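Local atomic coordinates of titin heart isoform N2-B (Homo sapiens, PDB entry 2BK8), a protein that probably serves as a structural scaffold in muscle, this immunoglobulin-like domain coming from its M-band region. Residues 76-80 and 81-85. Sequence-based numbering, arbitrary orientation.
Sequences KVVND and YGEDS
N79 folds its carboxamide back over the turn that joins the two strands of this beta hairpin, and its OD1 takes two backbone N-H groups. G82 N donates to N79 OD1 at 3.3 Å, tilted 21° from the carbonyl plane; Y81 N, 3.2 Å from N79 OD1, stands well above that plane, on the same face. CG of N79 sits between its own backbone N and carbonyl carbon (chi1 70°), which turns the amide inward over the loop. Its ND2, buried without a polar partner, lies at the edge of the Y81 ring, 4.0 Å from Y81 CD2, with amide and ring planes 75° apart. In the backbone, N79 N bonds to G82 O and closes the loop. With an alanine here, the N-H groups of Y81 and G82 would probably lose their shared side-chain acceptor and the turn a brace. Farther along, V77 and D84 form a hydrogen-bonded antiparallel pair, with V77 N 2.8 Å from D84 O and a bond back from D84 N. On the sheet face of K76, V78, E83 and S85, the K76 chain crosses E83 diagonally, with K76 NZ 3.4 Å from E83 OE2 in a salt bridge. A water bridges the pair, its O accepting from K76 NZ at 2.7 Å and donating to E83 OE1 at 2.6 Å. Beside them, V78 CG2 packs against E83 CB, the two side chains pointing the same way. The hairpin joins strands 71-78 and 83-92 at one end of the I-set immunoglobulin domain; K76 and V78 also pair with strand 33-38, while D84 OD2 accepts the N-H of S5 on strand 4-5, which belongs to the other sheet.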
# COMPACT_ATOMS: atom_id res chain seq x y z
N LYS A 76 6.15 1.54 2.24
CA LYS A 76 7.52 1.80 2.72
C LYS A 76 8.19 0.56 3.33
O LYS A 76 7.70 -0.05 4.29
CB LYS A 76 7.57 3.00 3.71
CG LYS A 76 9.00 3.36 4.17
CD LYS A 76 8.96 4.53 5.15
CE LYS A 76 10.33 4.80 5.75
NZ LYS A 76 10.55 6.25 6.08
N VAL A 77 9.36 0.21 2.79
CA VAL A 77 10.08 -1.00 3.21
C VAL A 77 11.42 -0.65 3.84
O VAL A 77 12.19 0.11 3.27
CB VAL A 77 10.23 -2.01 2.04
CG1 VAL A 77 10.44 -3.34 2.60
CG2 VAL A 77 8.89 -2.07 1.24
N VAL A 78 11.67 -1.17 5.04
CA VAL A 78 12.89 -0.84 5.80
C VAL A 78 13.52 -2.11 6.34
O VAL A 78 12.82 -2.96 6.90
CB VAL A 78 12.58 0.12 6.99
CG1 VAL A 78 13.83 0.44 7.79
CG2 VAL A 78 11.95 1.40 6.51
N ASN A 79 14.83 -2.23 6.15
CA ASN A 79 15.65 -3.21 6.88
C ASN A 79 16.93 -2.65 7.47
O ASN A 79 17.10 -1.44 7.56
CB ASN A 79 15.89 -4.51 6.10
CG ASN A 79 16.81 -4.35 4.91
OD1 ASN A 79 17.21 -3.25 4.54
ND2 ASN A 79 17.13 -5.48 4.29
N ASP A 80 17.82 -3.57 7.85
CA ASP A 80 19.10 -3.27 8.51
C ASP A 80 20.13 -2.62 7.59
O ASP A 80 21.23 -2.24 8.04
CB ASP A 80 19.68 -4.56 9.09
CG ASP A 80 19.05 -4.96 10.41
OD1 ASP A 80 18.22 -4.21 10.97
OD2 ASP A 80 19.40 -6.05 10.92
N TYR A 81 19.80 -2.53 6.31
CA TYR A 81 20.74 -2.03 5.30
C TYR A 81 20.29 -0.72 4.65
O TYR A 81 21.13 0.08 4.23
CB TYR A 81 21.00 -3.10 4.23
CG TYR A 81 21.70 -4.32 4.78
CD1 TYR A 81 23.01 -4.25 5.25
CD2 TYR A 81 21.05 -5.56 4.82
CE1 TYR A 81 23.66 -5.37 5.76
CE2 TYR A 81 21.70 -6.69 5.33
CZ TYR A 81 23.00 -6.59 5.79
OH TYR A 81 23.64 -7.70 6.29
N GLY A 82 18.98 -0.52 4.57
CA GLY A 82 18.44 0.72 4.04
C GLY A 82 16.93 0.67 3.91
O GLY A 82 16.25 -0.01 4.69
N GLU A 83 16.40 1.39 2.93
CA GLU A 83 14.96 1.47 2.70
C GLU A 83 14.64 1.74 1.23
O GLU A 83 15.55 2.10 0.45
CB GLU A 83 14.33 2.51 3.63
CG GLU A 83 14.55 3.98 3.26
CD GLU A 83 13.74 4.91 4.16
OE1 GLU A 83 14.05 4.99 5.37
OE2 GLU A 83 12.80 5.56 3.65
N ASP A 84 13.38 1.49 0.84
CA ASP A 84 12.82 1.82 -0.48
C ASP A 84 11.30 2.00 -0.32
O ASP A 84 10.69 1.49 0.64
CB ASP A 84 13.12 0.69 -1.48
CG ASP A 84 12.93 1.11 -2.98
OD1 ASP A 84 12.73 2.29 -3.31
OD2 ASP A 84 13.05 0.21 -3.84
N SER A 85 10.68 2.72 -1.26
CA SER A 85 9.21 2.89 -1.26
C SER A 85 8.67 2.80 -2.70
O SER A 85 9.39 3.15 -3.67
CB SER A 85 8.84 4.28 -0.71
OG SER A 85 9.19 4.45 0.66
O HOH W 1 13.03 6.51 7.17